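Local coordinates for glial cell-derived neurotrophic factor (Rattus norvegicus, PDB 1AGQ), which acts as a secreted, cystine-knot growth factor that supports neurons, probably by binding cell-surface receptors as a disulfide-linked dimer, at residues B[44-50]-B[63-69]; B[101-106]-B[131-135]. All blocks are in the same frame, centred on the assembly; numbering follows the deposited sequence. Where two conformers were deposited one is given.

Contact 1 of 2, residues B[44-50]-B[63-69]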
loop_
_atom_site.group_PDB
_atom_site.type_symbol
_atom_site.label_atom_id
_atom_site.label_comp_id
_atom_site.label_asym_id
_atom_site.label_seq_id
_atom_site.Cartn_x
_atom_site.Cartn_y
_atom_site.Cartn_z
ATOM N N LEU B 44 3.962 -4.215 -3.847
ATOM C CA LEU B 44 5.247 -4.433 -4.478
ATOM C C LEU B 44 5.966 -5.494 -3.660
ATOM O O LEU B 44 5.962 -5.443 -2.430
ATOM C CB LEU B 44 6.020 -3.121 -4.455
ATOM C CG LEU B 44 7.338 -2.969 -5.211
ATOM C CD1 LEU B 44 7.104 -3.050 -6.692
ATOM C CD2 LEU B 44 7.956 -1.642 -4.857
ATOM N N THR B 45 6.544 -6.476 -4.339
ATOM C CA THR B 45 7.256 -7.550 -3.655
ATOM C C THR B 45 8.651 -7.618 -4.262
ATOM O O THR B 45 8.791 -7.574 -5.490
ATOM C CB THR B 45 6.567 -8.904 -3.858
ATOM O OG1 THR B 45 5.268 -8.867 -3.265
ATOM C CG2 THR B 45 7.363 -10.027 -3.160
ATOM N N ALA B 46 9.670 -7.713 -3.408
ATOM C CA ALA B 46 11.054 -7.774 -3.881
ATOM C C ALA B 46 11.697 -9.157 -3.694
ATOM O O ALA B 46 11.427 -9.881 -2.724
ATOM C CB ALA B 46 11.878 -6.719 -3.156
ATOM N N ILE B 47 12.565 -9.513 -4.635
ATOM C CA ILE B 47 13.293 -10.768 -4.547
ATOM C C ILE B 47 14.699 -10.535 -5.107
ATOM O O ILE B 47 14.863 -10.000 -6.200
ATOM C CB ILE B 47 12.568 -11.917 -5.316
ATOM C CG1 ILE B 47 13.384 -13.205 -5.209
ATOM C CG2 ILE B 47 12.284 -11.511 -6.739
ATOM C CD1 ILE B 47 12.562 -14.447 -5.465
ATOM N N HIS B 48 15.710 -10.867 -4.319
ATOM C CA HIS B 48 17.078 -10.690 -4.780
ATOM C C HIS B 48 17.381 -11.870 -5.689
ATOM O O HIS B 48 17.223 -13.018 -5.282
ATOM C CB HIS B 48 18.058 -10.681 -3.611
ATOM C CG HIS B 48 19.491 -10.652 -4.048
ATOM N ND1 HIS B 48 20.460 -11.457 -3.496
ATOM C CD2 HIS B 48 20.100 -9.945 -5.034
ATOM C CE1 HIS B 48 21.606 -11.251 -4.121
ATOM N NE2 HIS B 48 21.417 -10.341 -5.056
ATOM N N LEU B 49 17.797 -11.588 -6.919
ATOM C CA LEU B 49 18.087 -12.635 -7.886
ATOM C C LEU B 49 19.395 -12.375 -8.614
ATOM O O LEU B 49 19.943 -11.286 -8.571
ATOM C CB LEU B 49 16.977 -12.717 -8.938
ATOM C CG LEU B 49 15.509 -12.991 -8.561
ATOM C CD1 LEU B 49 14.630 -12.689 -9.756
ATOM C CD2 LEU B 49 15.336 -14.428 -8.129
ATOM N N ASN B 50 19.891 -13.407 -9.284
ATOM C CA ASN B 50 21.089 -13.266 -10.093
ATOM C C ASN B 50 20.487 -12.999 -11.456
ATOM O O ASN B 50 19.468 -13.575 -11.800
ATOM C CB ASN B 50 21.871 -14.578 -10.145
ATOM C CG ASN B 50 22.404 -14.981 -8.795
ATOM O OD1 ASN B 50 22.193 -16.129 -8.366
ATOM N ND2 ASN B 50 23.077 -14.086 -8.118
ATOM N N GLU B 63 23.717 -9.131 -10.289
ATOM C CA GLU B 63 22.600 -9.477 -9.411
ATOM C C GLU B 63 21.658 -8.293 -9.417
ATOM O O GLU B 63 22.031 -7.198 -9.839
ATOM C CB GLU B 63 23.069 -9.684 -7.974
ATOM C CG GLU B 63 24.075 -10.796 -7.803
ATOM C CD GLU B 63 24.355 -11.103 -6.348
ATOM O OE1 GLU B 63 24.190 -10.198 -5.497
ATOM O OE2 GLU B 63 24.745 -12.254 -6.060
ATOM N N LEU B 64 20.445 -8.498 -8.923
ATOM C CA LEU B 64 19.510 -7.410 -8.868
ATOM C C LEU B 64 18.381 -7.739 -7.928
ATOM O O LEU B 64 18.152 -8.904 -7.572
ATOM C CB LEU B 64 18.942 -7.124 -10.270
ATOM C CG LEU B 64 17.815 -8.062 -10.715
ATOM C CD1 LEU B 64 17.008 -7.447 -11.854
ATOM C CD2 LEU B 64 18.427 -9.378 -11.145
ATOM N N ILE B 65 17.717 -6.684 -7.477
ATOM C CA ILE B 65 16.546 -6.851 -6.646
ATOM C C ILE B 65 15.418 -6.747 -7.695
ATOM O O ILE B 65 15.212 -5.688 -8.283
ATOM C CB ILE B 65 16.376 -5.702 -5.646
ATOM C CG1 ILE B 65 17.608 -5.580 -4.743
ATOM C CG2 ILE B 65 15.147 -5.960 -4.815
ATOM C CD1 ILE B 65 17.837 -6.796 -3.873
ATOM N N PHE B 66 14.735 -7.845 -7.977
ATOM C CA PHE B 66 13.661 -7.793 -8.951
ATOM C C PHE B 66 12.396 -7.527 -8.138
ATOM O O PHE B 66 12.197 -8.136 -7.091
ATOM C CB PHE B 66 13.555 -9.121 -9.690
ATOM C CG PHE B 66 12.274 -9.288 -10.464
ATOM C CD1 PHE B 66 12.073 -8.601 -11.650
ATOM C CD2 PHE B 66 11.262 -10.116 -9.986
ATOM C CE1 PHE B 66 10.885 -8.729 -12.354
ATOM C CE2 PHE B 66 10.064 -10.245 -10.690
ATOM C CZ PHE B 66 9.881 -9.549 -11.872
ATOM N N ARG B 67 11.565 -6.596 -8.595
ATOM C CA ARG B 67 10.326 -6.315 -7.877
ATOM C C ARG B 67 9.129 -6.498 -8.791
ATOM O O ARG B 67 9.167 -6.154 -9.959
ATOM C CB ARG B 67 10.352 -4.903 -7.301
ATOM C CG ARG B 67 11.518 -4.735 -6.345
ATOM C CD ARG B 67 11.351 -3.485 -5.513
ATOM N NE ARG B 67 11.543 -2.285 -6.319
ATOM C CZ ARG B 67 11.723 -1.077 -5.798
ATOM N NH1 ARG B 67 11.726 -0.934 -4.479
ATOM N NH2 ARG B 67 11.939 -0.023 -6.582
ATOM N N TYR B 68 8.082 -7.104 -8.246
ATOM C CA TYR B 68 6.890 -7.348 -9.028
ATOM C C TYR B 68 5.672 -6.929 -8.231
ATOM O O TYR B 68 5.735 -6.826 -7.007
ATOM C CB TYR B 68 6.804 -8.829 -9.420
ATOM C CG TYR B 68 6.658 -9.787 -8.267
ATOM C CD1 TYR B 68 7.773 -10.241 -7.576
ATOM C CD2 TYR B 68 5.405 -10.287 -7.895
ATOM C CE1 TYR B 68 7.661 -11.178 -6.543
ATOM C CE2 TYR B 68 5.283 -11.233 -6.851
ATOM C CZ TYR B 68 6.416 -11.672 -6.183
ATOM O OH TYR B 68 6.316 -12.573 -5.127
ATOM N N CYS B 69 4.579 -6.691 -8.953
ATOM C CA CYS B 69 3.303 -6.251 -8.397
ATOM C C CYS B 69 2.283 -7.383 -8.409
ATOM O O CYS B 69 2.181 -8.157 -9.377
ATOM C CB CYS B 69 2.773 -5.087 -9.239
ATOM S SG CYS B 69 3.878 -3.659 -9.313
HETATM O O HOH W 1 3.764 -7.995 -4.961
#

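Contact 2 of 2, residues B[101-106]-B[131-135]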
loop_
_atom_site.group_PDB
_atom_site.type_symbol
_atom_site.label_atom_id
_atom_site.label_comp_id
_atom_site.label_asym_id
_atom_site.label_seq_id
_atom_site.Cartn_x
_atom_site.Cartn_y
_atom_site.Cartn_z
ATOM N N ALA B 101 -9.536 -4.535 -13.964
ATOM C CA ALA B 101 -8.261 -3.896 -13.641
ATOM C C ALA B 101 -7.330 -4.904 -12.978
ATOM O O ALA B 101 -7.782 -5.821 -12.277
ATOM C CB ALA B 101 -8.497 -2.696 -12.714
ATOM N N CYS B 102 -6.027 -4.765 -13.226
ATOM C CA CYS B 102 -5.063 -5.685 -12.625
ATOM C C CYS B 102 -3.935 -4.931 -11.922
ATOM O O CYS B 102 -3.601 -3.791 -12.276
ATOM C CB CYS B 102 -4.445 -6.637 -13.675
ATOM S SG CYS B 102 -3.686 -5.893 -15.133
ATOM N N CYS B 103 -3.354 -5.585 -10.927
ATOM C CA CYS B 103 -2.250 -5.017 -10.157
ATOM C C CYS B 103 -0.984 -5.189 -10.999
ATOM O O CYS B 103 -0.530 -6.307 -11.212
ATOM C CB CYS B 103 -2.143 -5.749 -8.818
ATOM S SG CYS B 103 -0.850 -5.070 -7.735
ATOM N N ARG B 104 -0.441 -4.077 -11.475
ATOM C CA ARG B 104 0.722 -4.043 -12.364
ATOM C C ARG B 104 1.638 -2.867 -12.068
ATOM O O ARG B 104 1.296 -1.963 -11.304
ATOM C CB ARG B 104 0.225 -3.915 -13.811
ATOM C CG ARG B 104 -0.735 -5.005 -14.226
ATOM C CD ARG B 104 0.041 -6.183 -14.783
ATOM N NE ARG B 104 0.881 -5.734 -15.884
ATOM C CZ ARG B 104 1.864 -6.458 -16.402
ATOM N NH1 ARG B 104 2.148 -7.644 -15.941
ATOM N NH2 ARG B 104 2.563 -5.936 -17.435
ATOM N N PRO B 105 2.856 -2.868 -12.659
ATOM C CA PRO B 105 3.723 -1.724 -12.385
ATOM C C PRO B 105 3.180 -0.479 -13.070
ATOM O O PRO B 105 2.760 -0.534 -14.229
ATOM C CB PRO B 105 5.076 -2.132 -12.993
ATOM C CG PRO B 105 4.960 -3.626 -13.228
ATOM C CD PRO B 105 3.505 -3.870 -13.504
ATOM N N VAL B 106 3.176 0.635 -12.343
ATOM C CA VAL B 106 2.732 1.909 -12.892
ATOM C C VAL B 106 4.003 2.703 -13.154
ATOM O O VAL B 106 4.010 3.720 -13.851
ATOM C CB VAL B 106 1.782 2.645 -11.901
ATOM C CG1 VAL B 106 0.466 1.896 -11.829
ATOM C CG2 VAL B 106 2.382 2.707 -10.510
ATOM N N ARG B 131 6.820 1.026 -8.803
ATOM C CA ARG B 131 5.548 1.384 -8.153
ATOM C C ARG B 131 4.471 0.492 -8.737
ATOM O O ARG B 131 4.497 0.215 -9.930
ATOM C CB ARG B 131 5.172 2.829 -8.477
ATOM C CG ARG B 131 5.696 3.887 -7.541
ATOM C CD ARG B 131 4.918 5.191 -7.745
ATOM N NE ARG B 131 4.970 5.679 -9.126
ATOM C CZ ARG B 131 3.901 6.027 -9.844
ATOM N NH1 ARG B 131 2.686 5.946 -9.318
ATOM N NH2 ARG B 131 4.044 6.455 -11.093
ATOM N N CYS B 132 3.519 0.079 -7.905
ATOM C CA CYS B 132 2.415 -0.795 -8.313
ATOM C C CYS B 132 1.090 -0.047 -8.320
ATOM O O CYS B 132 0.897 0.875 -7.531
ATOM C CB CYS B 132 2.300 -1.964 -7.346
ATOM S SG CYS B 132 3.782 -3.001 -7.384
ATOM N N GLY B 133 0.180 -0.441 -9.205
ATOM C CA GLY B 133 -1.116 0.225 -9.253
ATOM C C GLY B 133 -2.138 -0.612 -9.988
ATOM O O GLY B 133 -1.789 -1.500 -10.772
ATOM N N CYS B 134 -3.411 -0.376 -9.701
ATOM C CA CYS B 134 -4.473 -1.096 -10.385
ATOM C C CYS B 134 -4.710 -0.351 -11.687
ATOM O O CYS B 134 -5.058 0.827 -11.681
ATOM C CB CYS B 134 -5.728 -1.122 -9.511
ATOM S SG CYS B 134 -5.498 -2.230 -8.081
ATOM N N ILE B 135 -4.490 -1.027 -12.810
ATOM C CA ILE B 135 -4.661 -0.390 -14.111
ATOM C C ILE B 135 -5.465 -1.240 -15.088
ATOM O O ILE B 135 -5.640 -2.445 -14.816
ATOM C CB ILE B 135 -3.291 -0.048 -14.767
ATOM C CG1 ILE B 135 -2.476 -1.320 -14.994
ATOM C CG2 ILE B 135 -2.527 0.930 -13.889
ATOM C CD1 ILE B 135 -1.131 -1.084 -15.676
ATOM O OXT ILE B 135 -5.902 -0.669 -16.116
#

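Contact 1 of 2, residues B[44-50]-B[63-69]
The ring of Tyr-68 carries Thr-45 on one face: Thr-45 CB sits 3.8 Å from the ring centroid, a CH-pi contact. Thr-45 CG2 reaches on toward the phenol end. Tyr-68 CG lies between its backbone N and carbonyl carbon (chi1 64°), which swings the ring across to the partner strand. Phe-66 is met differently. Ile-47 CG2 comes in at the ring edge, 3.7 Å from Phe-66 CD2, while Leu-49 CD1 packs on Phe-66 CB. The guanidinium of Arg-67 has Leu-44 CD2 over one face. At the edge of the His-48 imidazole, in its plane, lies Glu-63 OE1. His-48 NE2 donates to Glu-63 OE1 at 2.8 Å, but the bond is weak, bent to 127°. Ring and carboxylate planes stand 70° apart. Tyr-68 OH is hydrogen-bonded to NE2 of His-48 of the second subunit, and Arg-67 NH2 forms a salt bridge with Asp-109.

Six backbone hydrogen bonds join the strands as a two-stranded antiparallel ribbon of the TGF-beta-like cystine-knot fold, with Cys-69 at one end tying it into the knot. Leu-49 N to Leu-64 O, at 2.8 Å, is nearly straight. Thr-45, Ile-47, Leu-49, Leu-64, Phe-66 and Tyr-68 share one face, where Leu-87 of the third subunit packs on Leu-49 and Phe-66. On the other face, Leu-44 and Cys-69 touch strand 129-134, while Thr-45 and Ala-46 pair in parallel with a strand of the second subunit.

Contact 2 of 2, residues B[101-106]-B[131-135]
Val-106 and Ile-135 pack through Val-106 CG1 and Ile-135 CG2, 3.8 Å apart, beside the paired strands of the cystine knot. Ile-135 CD1 also rests 3.7 Å from Arg-104 CB. With chi1 at 61°, Ile-135 CG1 lies between the backbone N and the carbonyl carbon, which turns this branch toward Arg-104. Replacing Ile-135 with an alanine would probably leave Arg-104 CB and Val-106 CG1 without these apolar partners and open a gap beside the strand. The other methyl of Val-106, CG2, lies over one face of the Arg-131 guanidinium, 3.5 Å from Arg-131 NH1, and the two side chains cross at about a right angle.

Five backbone hydrogen bonds hold these groups in place. They link Cys-102 with Ile-135 and Arg-104 with Gly-133, both ways, and run from Val-106 N to Arg-131 O. The bond from Arg-104 N to Gly-133 O is nearly straight, at 176°.

Further out, three disulfides fix the pair: Cys-103 to Cys-42, Cys-132 to Cys-69 and Cys-134 to Cys-73. Cys-102 is disulfide-bonded to Cys-102 of the third subunit. Arg-104 NE makes a salt bridge with the terminal carboxylate of Ile-135 of that subunit, and Arg-104 NH1 makes another with Asp-81 of the same neighbouring subunit. At Gly-133 the packing is tight: Val-106 CG1 lies only 3.5 Å from Gly-133 CA.

From the N terminus, the chain passes Cys-42 and enters strand 43-50. Contact 1 closes the first loop by pairing 44-50 with 63-69 across 12 intervening residues. The chain then runs through Cys-73 and helix 79-89. Contact 2 pairs 101-106 with 131-135, closing a second loop that includes strands 112-115 and 121-124. The contacts lie in series, neither nested nor crossed, with centres about 16 Å apart. The Cys-69 to Cys-132 disulfide joins them directly, its SG atoms 2.0 Å apart. Leu-44 CD1 packs on Cys-132 SG, and Cys-69 SG packs against Pro-105 N. Both contacts touch the third subunit.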